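Local coordinates for diaphanous protein (Entamoeba histolytica, PDB 4DVG), which probably binds a Rho-family GTPase through its diaphanous-type N-terminal region and thereby controls actin filament assembly, as diaphanous-related formins do, at residues N110-Y115 / V149-I154; A143-T148 / H191-G196. One frame throughout, in Å; residues are numbered along the deposited sequence.

Contact 1 of 2, residues N110-Y115 / V149-I154; sequences NLMAIY and VALIEI
Ile154 N donates a hydrogen bond to Leu151 O at 3.1 Å, joining the two residues of 149-154 that receive Met112. Glu153 N likewise bonds Ala150 O. Both bonds span three residues and close the turn that carries Leu151 and Ile154. Both side chains reach Met112, Ile154 directly and Leu151 by its end.

The contact itself is apolar. Met112, present as selenomethionine, meets both residues with different parts of its side chain. Its methyl CE lies 3.6 Å from Leu151 CD1. Nearer the backbone, Met112 CG faces Ile154 CD1 at 4.2 Å. The Met112 chain folds at chi2 (-73°) and again at chi3 (-80°), which carries CE past selenium and over to the leucine. The Met112 and Leu151 side chains cross at about a right angle, methyl against methyl. Leu151 starts off to one side of helix 108-120, and only its CD1 branch closes on it. Ile154 leaves its backbone toward helix 108-120, and its CD1 makes the touch. The backbones remain well apart: the nearest CA atoms, of Met112 and Ile154, are 9.1 Å from each other.

Leu108, one turn before Met112, also touches Leu151 and Ile154. Leu151 packs on Glu181 and Thr185 of helix 172-187 as well, and Tyr115 touches Ile178 of that helix. Apolar side-chain contacts between helices that are not neighbours in sequence (helix 127-141 lies between them) are consistent with the armadillo-like helical stacking of diaphanous N-terminal regions.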
# COMPACT_ATOMS: atom_id res chain seq x y z
N ASN B 110 7.82 -18.07 -5.60
CA ASN B 110 7.75 -17.88 -7.04
C ASN B 110 8.00 -16.44 -7.43
O ASN B 110 8.64 -16.15 -8.45
CB ASN B 110 6.39 -18.34 -7.57
CG ASN B 110 6.23 -19.85 -7.52
OD1 ASN B 110 7.21 -20.58 -7.38
ND2 ASN B 110 4.99 -20.32 -7.63
N LEU B 111 7.47 -15.54 -6.61
CA LEU B 111 7.61 -14.12 -6.81
C LEU B 111 9.03 -13.70 -6.45
O LEU B 111 9.60 -12.81 -7.09
CB LEU B 111 6.59 -13.38 -5.94
CG LEU B 111 6.60 -11.85 -6.01
CD1 LEU B 111 6.23 -11.40 -7.40
CD2 LEU B 111 5.66 -11.26 -4.97
N MSE B 112 9.60 -14.34 -5.43
CA MSE B 112 10.97 -14.07 -4.99
C MSE B 112 11.99 -14.41 -6.07
O MSE B 112 12.98 -13.71 -6.24
CB MSE B 112 11.27 -14.85 -3.71
CG MSE B 112 10.52 -14.30 -2.52
SE MSE B 112 11.22 -12.60 -1.88
CE MSE B 112 12.75 -13.28 -0.86
N ALA B 113 11.73 -15.50 -6.79
CA ALA B 113 12.59 -15.96 -7.86
C ALA B 113 12.61 -14.91 -8.97
O ALA B 113 13.65 -14.61 -9.56
CB ALA B 113 12.08 -17.28 -8.40
N ILE B 114 11.43 -14.37 -9.26
CA ILE B 114 11.29 -13.36 -10.29
C ILE B 114 12.04 -12.12 -9.83
O ILE B 114 12.72 -11.47 -10.62
CB ILE B 114 9.82 -13.03 -10.56
CG1 ILE B 114 9.27 -14.01 -11.58
CG2 ILE B 114 9.66 -11.64 -11.10
CD1 ILE B 114 7.78 -14.13 -11.52
N TYR B 115 11.93 -11.83 -8.55
CA TYR B 115 12.59 -10.68 -7.97
C TYR B 115 14.12 -10.81 -8.08
O TYR B 115 14.81 -9.83 -8.37
CB TYR B 115 12.15 -10.54 -6.52
CG TYR B 115 12.72 -9.35 -5.80
CD1 TYR B 115 12.92 -8.14 -6.46
CD2 TYR B 115 13.03 -9.42 -4.44
CE1 TYR B 115 13.43 -7.05 -5.79
CE2 TYR B 115 13.55 -8.34 -3.77
CZ TYR B 115 13.75 -7.15 -4.45
OH TYR B 115 14.26 -6.07 -3.79
N VAL B 149 5.98 -15.85 7.45
CA VAL B 149 6.19 -17.24 7.82
C VAL B 149 6.76 -18.03 6.65
O VAL B 149 7.64 -18.87 6.82
CB VAL B 149 4.88 -17.93 8.34
CG1 VAL B 149 5.12 -19.43 8.59
CG2 VAL B 149 4.36 -17.24 9.60
N ALA B 150 6.28 -17.74 5.45
CA ALA B 150 6.70 -18.47 4.26
C ALA B 150 8.13 -18.09 3.92
O ALA B 150 8.91 -18.96 3.53
CB ALA B 150 5.77 -18.17 3.10
N LEU B 151 8.44 -16.80 4.07
CA LEU B 151 9.76 -16.23 3.77
C LEU B 151 10.90 -16.90 4.56
O LEU B 151 11.97 -17.21 4.02
CB LEU B 151 9.78 -14.72 4.04
CG LEU B 151 11.17 -14.06 3.91
CD1 LEU B 151 11.64 -14.04 2.48
CD2 LEU B 151 11.20 -12.66 4.47
N ILE B 152 10.65 -17.12 5.85
CA ILE B 152 11.60 -17.76 6.74
C ILE B 152 12.04 -19.15 6.25
O ILE B 152 13.18 -19.60 6.49
CB ILE B 152 11.01 -17.87 8.15
CG1 ILE B 152 10.88 -16.47 8.74
CG2 ILE B 152 11.87 -18.81 9.03
CD1 ILE B 152 10.34 -16.41 10.12
N GLU B 153 11.12 -19.81 5.57
CA GLU B 153 11.35 -21.17 5.08
C GLU B 153 11.88 -21.23 3.63
O GLU B 153 12.12 -22.31 3.12
CB GLU B 153 10.10 -22.05 5.30
CG GLU B 153 9.97 -22.59 6.75
OE1 GLU B 153 7.62 -23.05 6.95
OE2 GLU B 153 8.44 -21.47 8.23
N ILE B 154 12.06 -20.09 2.99
CA ILE B 154 12.66 -20.04 1.66
C ILE B 154 14.17 -19.87 1.77
O ILE B 154 14.64 -18.87 2.31
CB ILE B 154 12.13 -18.84 0.86
CG1 ILE B 154 10.68 -19.05 0.45
CG2 ILE B 154 13.02 -18.57 -0.35
CD1 ILE B 154 10.15 -17.96 -0.46

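Contact 2 of 2, residues A143-T148 / H191-G196; sequences AEEDAT and HPSQEG
Glu145 spreads its carboxylate across Pro192 and Ser193, and this is the close part of the contact. OE1 of Glu145 comes up to the CB-CG edge of the Pro192 ring, 3.3 Å from Pro192 CG. The other oxygen, Glu145 OE2, is 3.5 Å from Ser193 CB. CG of Glu145 sits between the backbone N and the carbonyl carbon (chi1 73°), and from there the chain runs extended to the loop. It lies alongside the Pro192 side chain and antiparallel to it.

The whole contact is at the surface. Beyond Ser193 the loop makes no contact with 143-148, and Glu195 is poorly ordered. The near part is held by its own turn: His191 to Gln194 form a type I beta turn. Ser193 N donates to His191 ND1 at 3.0 Å, almost in the ring plane, while Gln194 CG covers one ring face.

Two acids lie near that ring, neither in contact with it. Glu145 OE2 is 5.3 Å from His191 ND1, and Asp146 OD1 is 5.1 Å from His191 NE2. ND1 accepts the Ser193 N-H, which suggests a ring with its proton on NE2. Carboxylate oxygens against carbon atoms, with no bond between the segments, imply a weak, mostly van der Waals contact.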
# COMPACT_ATOMS: atom_id res chain seq x y z
N ALA B 143 2.14 -7.82 3.86
CA ALA B 143 1.21 -7.15 4.74
C ALA B 143 0.40 -8.23 5.38
O ALA B 143 -0.38 -7.97 6.28
CB ALA B 143 0.31 -6.24 3.95
N GLU B 144 0.62 -9.45 4.87
CA GLU B 144 0.03 -10.70 5.36
C GLU B 144 1.04 -11.53 6.18
O GLU B 144 2.15 -11.80 5.72
CB GLU B 144 -0.45 -11.53 4.17
CG GLU B 144 -0.79 -12.95 4.51
OE1 GLU B 144 -2.75 -12.14 5.56
OE2 GLU B 144 -1.81 -13.94 6.38
N GLU B 145 0.66 -11.93 7.39
CA GLU B 145 1.62 -12.59 8.26
C GLU B 145 2.10 -13.91 7.65
O GLU B 145 3.31 -14.18 7.64
CB GLU B 145 1.09 -12.75 9.69
CG GLU B 145 0.01 -13.79 9.87
CD GLU B 145 -0.48 -13.86 11.30
OE1 GLU B 145 0.05 -13.07 12.11
OE2 GLU B 145 -1.38 -14.70 11.60
N ASP B 146 1.17 -14.71 7.14
CA ASP B 146 1.53 -15.98 6.51
C ASP B 146 2.68 -15.83 5.51
O ASP B 146 3.35 -16.81 5.17
CB ASP B 146 0.34 -16.61 5.78
CG ASP B 146 -0.70 -17.17 6.71
OD1 ASP B 146 -0.61 -16.92 7.94
OD2 ASP B 146 -1.60 -17.87 6.19
N ALA B 147 2.88 -14.61 5.02
CA ALA B 147 3.89 -14.40 3.99
C ALA B 147 5.28 -14.35 4.61
O ALA B 147 6.26 -14.83 4.04
CB ALA B 147 3.61 -13.13 3.21
N THR B 148 5.35 -13.74 5.78
CA THR B 148 6.58 -13.66 6.55
C THR B 148 6.98 -15.06 7.06
O THR B 148 8.16 -15.42 7.07
CB THR B 148 6.40 -12.66 7.70
OG1 THR B 148 6.19 -11.35 7.15
CG2 THR B 148 7.59 -12.66 8.62
N HIS B 191 5.66 -18.55 15.72
CA HIS B 191 4.48 -18.31 14.90
C HIS B 191 3.50 -17.40 15.64
O HIS B 191 3.09 -17.71 16.76
CB HIS B 191 3.77 -19.62 14.53
CG HIS B 191 2.91 -19.51 13.31
ND1 HIS B 191 1.84 -18.64 13.23
CD2 HIS B 191 2.97 -20.15 12.11
CE1 HIS B 191 1.28 -18.75 12.03
NE2 HIS B 191 1.95 -19.65 11.34
N PRO B 192 3.13 -16.28 15.01
CA PRO B 192 2.19 -15.32 15.62
C PRO B 192 0.79 -15.90 15.90
O PRO B 192 0.18 -15.52 16.90
CB PRO B 192 2.14 -14.18 14.59
CG PRO B 192 2.63 -14.77 13.32
CD PRO B 192 3.62 -15.83 13.70
N SER B 193 0.29 -16.81 15.06
CA SER B 193 -1.05 -17.35 15.28
C SER B 193 -1.10 -18.85 15.62
O SER B 193 -2.13 -19.51 15.38
CB SER B 193 -1.98 -17.03 14.10
OG SER B 193 -1.76 -17.92 13.01
N GLN B 194 -0.01 -19.39 16.16
CA GLN B 194 0.05 -20.78 16.62
C GLN B 194 0.86 -20.92 17.91
O GLN B 194 2.04 -20.56 17.96
CB GLN B 194 0.61 -21.72 15.55
CG GLN B 194 -0.27 -21.87 14.33
CD GLN B 194 0.06 -23.13 13.54
OE1 GLN B 194 0.22 -24.21 14.11
NE2 GLN B 194 0.16 -22.98 12.21
N GLU B 195 0.21 -21.46 18.94
CA GLU B 195 0.73 -21.46 20.30
C GLU B 195 2.22 -21.80 20.44
O GLU B 195 3.05 -20.92 20.70
CB GLU B 195 -0.13 -22.36 21.20
CG GLU B 195 -1.62 -22.10 21.02
CD GLU B 195 -2.43 -22.39 22.28
OE1 GLU B 195 -2.06 -23.33 23.03
OE2 GLU B 195 -3.43 -21.68 22.53
N GLY B 196 2.58 -23.07 20.25
CA GLY B 196 3.95 -23.48 20.45
C GLY B 196 4.64 -24.01 19.21
O GLY B 196 4.99 -25.18 19.12

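Contacts 1 and 2 share helix 145-152 and use its two ends. Residues 143-148, at its start, meet the loop 191-196, while 149-154, at its finish, meet helix 108-120. Their centres are about 15 Å apart. Along the chain the order is 110-115, 143-148, 149-154, 191-196, so the segments alternate. The two contacts also touch, through packing of Val149 CG2 against His191 NE2 at 3.8 Å. Contact 1 is buried and contact 2 lies at the surface. Together they tie one short helix back to an earlier helix and forward to the loop between helices 172-187 and 203-213, within an all-helical chain.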